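Local coordinates for protein DR2417 (Deinococcus radiodurans, PDB 4XWW) that acts as an RNA-degrading enzyme with 5'-3' exonuclease and possibly endonuclease activity, probably serving rRNA maturation and, in some organisms, mRNA decay, at residues A[79-84]-A[144-149]; A[267-272]-A[327-332]. One frame throughout, in Å; residues are numbered along the deposited sequence.

Contact 1 of 2, residues A[79-84]-A[144-149]; sequences GWILTH and FVAEFF. With ZN (zinc ion), chain E.
Ile81 and Ala146 face each other with their CA atoms 8.5 Å apart, a separation set by side chains packing between two strands of different sheets and not by backbone pairing. The contact is wholly apolar and rests on the two branches of Ile81. With CG1 beside the backbone N (chi1 -64°) and the chain extended beyond it, CD1 meets the methyl of Ala146, Ile81 CD1 lying 3.7 Å from Ala146 CB. The other branch goes to the aromatic ring: Ile81 CG2 is 3.8 Å from Phe148 CE2 and about as near CZ, approaching the ring obliquely. Beyond the strand, at the zinc site, His84 ND1 donates to Thr83 OG1 at 3.0 Å, nearly in the ring plane, which together with the 2.1 Å bond of His84 NE2 to zinc helps to fix the imidazole's rotation; His86 and His153 also bind this ion. Strand 77-82 runs between strands 42-46 and 104-107 of one sheet, whereas strand 144-150 lies between 137-140 and 159-165 of the other. The three touching residues are buried between the sheets, Phe140 also touches Ile81, and Ala159 touches Phe148; the contact lies inside the metallo-beta-lactamase sandwich, with helices on the outer sides.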
loop_
_atom_site.group_PDB
_atom_site.type_symbol
_atom_site.label_atom_id
_atom_site.label_comp_id
_atom_site.label_asym_id
_atom_site.label_seq_id
_atom_site.Cartn_x
_atom_site.Cartn_y
_atom_site.Cartn_z
ATOM N N GLY A 79 -30.957 -17.144 17.358
ATOM C CA GLY A 79 -30.532 -15.841 17.824
ATOM C C GLY A 79 -29.117 -15.462 17.463
ATOM O O GLY A 79 -28.401 -16.208 16.791
ATOM N N TRP A 80 -28.714 -14.289 17.948
ATOM C CA TRP A 80 -27.466 -13.674 17.596
ATOM C C TRP A 80 -26.710 -13.232 18.840
ATOM O O TRP A 80 -27.320 -12.786 19.819
ATOM C CB TRP A 80 -27.724 -12.460 16.695
ATOM C CG TRP A 80 -26.966 -12.447 15.384
ATOM C CD1 TRP A 80 -25.649 -12.113 15.192
ATOM C CD2 TRP A 80 -27.485 -12.761 14.086
ATOM N NE1 TRP A 80 -25.323 -12.205 13.861
ATOM C CE2 TRP A 80 -26.434 -12.594 13.159
ATOM C CE3 TRP A 80 -28.741 -13.162 13.615
ATOM C CZ2 TRP A 80 -26.594 -12.820 11.791
ATOM C CZ3 TRP A 80 -28.899 -13.388 12.250
ATOM C CH2 TRP A 80 -27.828 -13.213 11.358
ATOM N N ILE A 81 -25.387 -13.357 18.776
ATOM C CA ILE A 81 -24.456 -12.797 19.745
ATOM C C ILE A 81 -23.637 -11.707 19.058
ATOM O O ILE A 81 -23.083 -11.949 17.985
ATOM C CB ILE A 81 -23.497 -13.869 20.285
ATOM C CG1 ILE A 81 -24.263 -14.939 21.072
ATOM C CG2 ILE A 81 -22.391 -13.259 21.147
ATOM C CD1 ILE A 81 -23.409 -16.126 21.376
ATOM N N LEU A 82 -23.573 -10.520 19.662
ATOM C CA LEU A 82 -22.733 -9.438 19.135
ATOM C C LEU A 82 -21.616 -9.133 20.133
ATOM O O LEU A 82 -21.894 -8.660 21.240
ATOM C CB LEU A 82 -23.567 -8.176 18.864
ATOM C CG LEU A 82 -24.771 -8.331 17.945
ATOM C CD1 LEU A 82 -25.370 -6.961 17.655
ATOM C CD2 LEU A 82 -24.307 -8.986 16.644
ATOM N N THR A 83 -20.362 -9.395 19.749
ATOM C CA THR A 83 -19.257 -9.324 20.712
ATOM C C THR A 83 -18.784 -7.898 21.023
ATOM O O THR A 83 -18.350 -7.628 22.133
ATOM C CB THR A 83 -18.025 -10.154 20.259
ATOM O OG1 THR A 83 -17.518 -9.665 19.003
ATOM C CG2 THR A 83 -18.380 -11.657 20.125
ATOM N N HIS A 84 -18.865 -7.011 20.037
ATOM C CA HIS A 84 -18.468 -5.608 20.212
ATOM C C HIS A 84 -18.851 -4.799 18.974
ATOM O O HIS A 84 -19.218 -5.364 17.942
ATOM C CB HIS A 84 -16.958 -5.444 20.512
ATOM C CG HIS A 84 -16.021 -5.857 19.405
ATOM N ND1 HIS A 84 -15.896 -7.153 18.972
ATOM C CD2 HIS A 84 -15.094 -5.136 18.707
ATOM C CE1 HIS A 84 -14.950 -7.230 18.048
ATOM N NE2 HIS A 84 -14.452 -6.015 17.878
ATOM N N PHE A 144 -28.075 -24.702 23.250
ATOM C CA PHE A 144 -27.052 -23.677 23.419
ATOM C C PHE A 144 -27.277 -22.771 24.622
ATOM O O PHE A 144 -28.379 -22.248 24.822
ATOM C CB PHE A 144 -26.978 -22.791 22.173
ATOM C CG PHE A 144 -26.507 -23.495 20.942
ATOM C CD1 PHE A 144 -25.164 -23.782 20.766
ATOM C CD2 PHE A 144 -27.395 -23.820 19.933
ATOM C CE1 PHE A 144 -24.721 -24.409 19.615
ATOM C CE2 PHE A 144 -26.957 -24.446 18.777
ATOM C CZ PHE A 144 -25.617 -24.737 18.619
ATOM N N VAL A 145 -26.217 -22.570 25.400
ATOM C CA VAL A 145 -26.170 -21.498 26.387
ATOM C C VAL A 145 -24.876 -20.707 26.217
ATOM O O VAL A 145 -23.790 -21.300 26.114
ATOM C CB VAL A 145 -26.269 -22.033 27.820
ATOM C CG1 VAL A 145 -26.095 -20.902 28.821
ATOM C CG2 VAL A 145 -27.598 -22.760 28.029
ATOM N N ALA A 146 -24.987 -19.378 26.158
ATOM C CA ALA A 146 -23.809 -18.527 25.983
ATOM C C ALA A 146 -23.569 -17.670 27.217
ATOM O O ALA A 146 -24.496 -17.035 27.715
ATOM C CB ALA A 146 -23.970 -17.639 24.748
ATOM N N GLU A 147 -22.324 -17.659 27.693
ATOM C CA GLU A 147 -21.921 -16.872 28.848
ATOM C C GLU A 147 -20.904 -15.809 28.440
ATOM O O GLU A 147 -19.841 -16.136 27.908
ATOM C CB GLU A 147 -21.321 -17.773 29.935
ATOM C CG GLU A 147 -20.996 -16.999 31.223
ATOM C CD GLU A 147 -20.316 -17.846 32.293
ATOM O OE1 GLU A 147 -20.309 -19.084 32.170
ATOM O OE2 GLU A 147 -19.765 -17.264 33.249
ATOM N N PHE A 148 -21.211 -14.547 28.723
ATOM C CA PHE A 148 -20.367 -13.438 28.301
ATOM C C PHE A 148 -19.289 -13.162 29.338
ATOM O O PHE A 148 -19.548 -13.263 30.531
ATOM C CB PHE A 148 -21.221 -12.183 28.076
ATOM C CG PHE A 148 -22.150 -12.280 26.894
ATOM C CD1 PHE A 148 -23.336 -12.987 26.981
ATOM C CD2 PHE A 148 -21.845 -11.641 25.702
ATOM C CE1 PHE A 148 -24.189 -13.082 25.894
ATOM C CE2 PHE A 148 -22.702 -11.728 24.615
ATOM C CZ PHE A 148 -23.876 -12.448 24.716
ATOM N N PHE A 149 -18.083 -12.806 28.899
ATOM C CA PHE A 149 -17.092 -12.312 29.849
ATOM C C PHE A 149 -16.256 -11.188 29.217
ATOM O O PHE A 149 -16.153 -11.067 27.993
ATOM C CB PHE A 149 -16.198 -13.448 30.362
ATOM C CG PHE A 149 -15.441 -14.156 29.282
ATOM C CD1 PHE A 149 -15.998 -15.246 28.628
ATOM C CD2 PHE A 149 -14.167 -13.733 28.914
ATOM C CE1 PHE A 149 -15.305 -15.907 27.630
ATOM C CE2 PHE A 149 -13.457 -14.385 27.897
ATOM C CZ PHE A 149 -14.030 -15.472 27.246
HETATM ZN ZN ZN E . -12.554 -5.263 17.240
HETATM O O HOH W 1 -11.640 -6.255 15.952
#

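Contact 2 of 2, residues A[267-272]-A[327-332]. With nucleotides of chain C.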
loop_
_atom_site.group_PDB
_atom_site.type_symbol
_atom_site.label_atom_id
_atom_site.label_comp_id
_atom_site.label_asym_id
_atom_site.label_seq_id
_atom_site.Cartn_x
_atom_site.Cartn_y
_atom_site.Cartn_z
ATOM N N VAL A 267 -11.767 20.206 21.238
ATOM C CA VAL A 267 -12.738 20.274 20.151
ATOM C C VAL A 267 -12.777 18.909 19.499
ATOM O O VAL A 267 -11.738 18.372 19.109
ATOM C CB VAL A 267 -12.373 21.316 19.062
ATOM C CG1 VAL A 267 -13.425 21.321 17.954
ATOM C CG2 VAL A 267 -12.236 22.712 19.635
ATOM N N MET A 268 -13.971 18.347 19.388
ATOM C CA MET A 268 -14.144 17.093 18.673
ATOM C C MET A 268 -14.516 17.444 17.242
ATOM O O MET A 268 -15.525 18.107 17.002
ATOM C CB MET A 268 -15.212 16.222 19.341
ATOM C CG MET A 268 -14.910 15.864 20.806
ATOM S SD MET A 268 -13.601 14.637 21.041
ATOM C CE MET A 268 -14.510 13.115 20.723
ATOM N N GLU A 269 -13.686 17.024 16.294
ATOM C CA GLU A 269 -13.857 17.418 14.903
ATOM C C GLU A 269 -14.064 16.215 14.001
ATOM O O GLU A 269 -13.275 15.276 14.013
ATOM C CB GLU A 269 -12.648 18.214 14.411
ATOM C CG GLU A 269 -12.587 19.649 14.871
ATOM C CD GLU A 269 -13.410 20.586 14.004
ATOM O OE1 GLU A 269 -13.517 20.360 12.776
ATOM O OE2 GLU A 269 -13.940 21.558 14.560
ATOM N N GLY A 270 -15.114 16.261 13.192
ATOM C CA GLY A 270 -15.342 15.209 12.223
ATOM C C GLY A 270 -16.616 14.506 12.630
ATOM O O GLY A 270 -16.805 14.192 13.814
ATOM N N ARG A 271 -17.488 14.277 11.653
ATOM C CA ARG A 271 -18.793 13.668 11.913
ATOM C C ARG A 271 -18.680 12.419 12.776
ATOM O O ARG A 271 -19.408 12.252 13.766
ATOM C CB ARG A 271 -19.490 13.308 10.598
ATOM C CG ARG A 271 -20.948 12.934 10.795
ATOM C CD ARG A 271 -21.495 12.075 9.665
ATOM N NE ARG A 271 -21.584 12.787 8.392
ATOM C CZ ARG A 271 -22.570 12.615 7.516
ATOM N NH1 ARG A 271 -22.580 13.296 6.378
ATOM N NH2 ARG A 271 -23.554 11.766 7.783
ATOM N N SER A 272 -17.751 11.549 12.407
ATOM C CA SER A 272 -17.596 10.276 13.097
ATOM C C SER A 272 -17.149 10.445 14.558
ATOM O O SER A 272 -17.575 9.691 15.431
ATOM C CB SER A 272 -16.614 9.387 12.333
ATOM O OG SER A 272 -16.997 8.026 12.428
ATOM N N GLY A 327 -5.048 21.835 3.121
ATOM C CA GLY A 327 -5.387 23.248 3.156
ATOM C C GLY A 327 -6.798 23.555 2.698
ATOM O O GLY A 327 -7.079 24.653 2.231
ATOM N N THR A 328 -7.705 22.591 2.849
ATOM C CA THR A 328 -9.064 22.771 2.350
ATOM C C THR A 328 -10.121 22.764 3.457
ATOM O O THR A 328 -11.316 22.707 3.173
ATOM C CB THR A 328 -9.432 21.693 1.310
ATOM O OG1 THR A 328 -9.303 20.395 1.896
ATOM C CG2 THR A 328 -8.525 21.790 0.077
ATOM N N HIS A 329 -9.688 22.817 4.712
ATOM C CA HIS A 329 -10.649 22.901 5.809
ATOM C C HIS A 329 -11.284 24.288 5.860
ATOM O O HIS A 329 -10.588 25.298 5.803
ATOM C CB HIS A 329 -9.985 22.572 7.146
ATOM C CG HIS A 329 -10.964 22.277 8.234
ATOM N ND1 HIS A 329 -11.748 23.250 8.813
ATOM C CD2 HIS A 329 -11.301 21.111 8.838
ATOM C CE1 HIS A 329 -12.535 22.696 9.722
ATOM N NE2 HIS A 329 -12.275 21.401 9.763
ATOM N N ALA A 330 -12.605 24.333 5.979
ATOM C CA ALA A 330 -13.339 25.587 5.813
ATOM C C ALA A 330 -13.181 26.533 6.996
ATOM O O ALA A 330 -13.380 27.732 6.855
ATOM C CB ALA A 330 -14.819 25.302 5.576
ATOM N N LYS A 331 -12.834 26.001 8.164
ATOM C CA LYS A 331 -12.829 26.829 9.363
ATOM C C LYS A 331 -11.497 26.855 10.088
ATOM O O LYS A 331 -11.262 27.726 10.925
ATOM C CB LYS A 331 -13.914 26.363 10.332
ATOM C CG LYS A 331 -15.331 26.643 9.870
ATOM C CD LYS A 331 -16.311 25.870 10.736
ATOM C CE LYS A 331 -17.746 26.309 10.492
ATOM N NZ LYS A 331 -18.677 25.793 11.543
ATOM N N ILE A 332 -10.630 25.898 9.782
ATOM C CA ILE A 332 -9.351 25.804 10.468
ATOM C C ILE A 332 -8.212 25.743 9.443
ATOM O O ILE A 332 -8.311 25.068 8.417
ATOM C CB ILE A 332 -9.290 24.565 11.399
ATOM C CG1 ILE A 332 -10.481 24.526 12.360
ATOM C CG2 ILE A 332 -7.985 24.540 12.179
ATOM C CD1 ILE A 332 -10.678 23.152 13.021
ATOM P P U C 6 -15.300 12.176 8.945
ATOM O OP1 U C 6 -14.638 13.483 9.192
ATOM O OP2 U C 6 -16.152 11.542 9.991
ATOM O "O5'" U C 6 -16.222 12.316 7.649
ATOM C "C5'" U C 6 -15.685 12.676 6.386
ATOM C "C4'" U C 6 -16.709 12.503 5.293
ATOM O "O4'" U C 6 -17.079 11.102 5.186
ATOM C "C3'" U C 6 -18.032 13.216 5.523
ATOM O "O3'" U C 6 -17.991 14.588 5.179
ATOM C "C2'" U C 6 -19.006 12.394 4.691
ATOM O "O2'" U C 6 -18.879 12.708 3.312
ATOM C "C1'" U C 6 -18.461 10.985 4.912
ATOM N N1 U C 6 -19.127 10.309 6.054
ATOM C C2 U C 6 -20.298 9.621 5.792
ATOM O O2 U C 6 -20.785 9.549 4.677
ATOM N N3 U C 6 -20.878 9.016 6.884
ATOM C C4 U C 6 -20.423 9.030 8.187
ATOM O O4 U C 6 -21.059 8.436 9.061
ATOM C C5 U C 6 -19.209 9.763 8.379
ATOM C C6 U C 6 -18.624 10.359 7.334
ATOM P P U C 5 -13.198 6.493 11.727
ATOM O OP1 U C 5 -11.827 6.085 11.349
ATOM O OP2 U C 5 -13.413 7.276 12.960
ATOM O "O5'" U C 5 -13.826 7.309 10.515
ATOM C "C5'" U C 5 -13.248 8.565 10.130
ATOM C "C4'" U C 5 -13.437 8.812 8.655
ATOM O "O4'" U C 5 -13.814 7.584 7.976
ATOM C "C3'" U C 5 -14.556 9.771 8.288
ATOM O "O3'" U C 5 -14.192 11.128 8.491
ATOM C "C2'" U C 5 -14.785 9.413 6.828
ATOM O "O2'" U C 5 -13.794 9.935 5.971
ATOM C "C1'" U C 5 -14.671 7.890 6.885
ATOM N N1 U C 5 -15.972 7.245 7.109
ATOM C C2 U C 5 -16.781 7.048 6.007
ATOM O O2 U C 5 -16.448 7.364 4.879
ATOM N N3 U C 5 -17.988 6.457 6.277
ATOM C C4 U C 5 -18.469 6.059 7.505
ATOM O O4 U C 5 -19.583 5.539 7.582
ATOM C C5 U C 5 -17.579 6.307 8.599
ATOM C C6 U C 5 -16.393 6.884 8.370
ATOM P P U C 7 -18.919 15.624 5.953
ATOM O OP1 U C 7 -18.460 15.689 7.362
ATOM O OP2 U C 7 -20.330 15.281 5.660
ATOM O "O5'" U C 7 -18.584 17.008 5.241
ATOM C "C5'" U C 7 -17.293 17.621 5.387
ATOM C "C4'" U C 7 -16.817 18.162 4.059
ATOM O "O4'" U C 7 -17.934 18.788 3.367
ATOM C "C3'" U C 7 -15.736 19.232 4.144
ATOM O "O3'" U C 7 -14.905 19.188 2.991
ATOM C "C2'" U C 7 -16.554 20.517 4.168
ATOM O "O2'" U C 7 -15.828 21.644 3.726
ATOM C "C1'" U C 7 -17.674 20.171 3.188
ATOM N N1 U C 7 -18.920 20.930 3.401
ATOM C C2 U C 7 -18.810 22.294 3.599
ATOM O O2 U C 7 -17.740 22.878 3.612
ATOM N N3 U C 7 -20.003 22.948 3.782
ATOM C C4 U C 7 -21.266 22.398 3.783
ATOM O O4 U C 7 -22.244 23.125 3.964
ATOM C C5 U C 7 -21.298 20.985 3.567
ATOM C C6 U C 7 -20.154 20.316 3.381
HETATM O O HOH W 2 -15.090 19.808 10.764
#
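The carboxylate of Glu269 reaches across to His329 and Ile332, and these side chains alone bridge the segments; the CA atoms of Glu269 and Ile332 are 10.5 Å apart. The closer-packed part is a methyl laid on a carboxylate: Ile332 CD1 comes from the opposite direction to within 3.9 Å of Glu269 CD, and is about as near Glu269 OE2. The Glu269 chain is bent at chi2 (-84°), and the methyl sits over one face of the carboxylate. The polar part is looser. His329 NE2 gives Glu269 OE1 a weak hydrogen bond of 3.4 Å, bent to 143°, with the carboxylate and ring planes 58° apart. A water donates a much shorter bond to Glu269 OE1, at 2.6 Å, so solvent takes part on this side. The imidazole is steadied by its own loop: the backbone N of Lys331 donates to His329 ND1 at 3.0 Å near the ring plane, and that of Ile332 also donates to it, from well out of the plane. Ser272 N donates to U6 OP2 of chain C at 2.9 Å, while Arg271 NH1 bonds to U7 OP2 of chain C, and N3 of U6 lies over one guanidinium face, offset toward its rim. The contact thus joins edge strand 265-269 of the parallel beta-CASP sheet, just before helix 271-282, to the loop leaving helix 320-326, with Phe308 of strand 306-310 and Ser295 touching both Glu269 and Ile332.

The contacts follow one another along the chain: contact 1 closes before contact 2 opens. Their centres lie about 38 Å apart and their nearest atoms about 15 Å apart, so they do not touch, and they share no sheet. Contact 1 joins the two mixed sheets of the metallo-beta-lactamase part; contact 2 lies at the edge of the five-stranded parallel sheet of the beta-CASP part. Bound RNA relates the two regions. Nucleotides U5 to U7 of chain C run past residues 267-272, and the nucleic acid comes within about 6 Å of contact 1, whose 79-84 segment carries a zinc ligand. This arrangement is consistent with the beta-CASP part holding RNA whose end enters the metal centre.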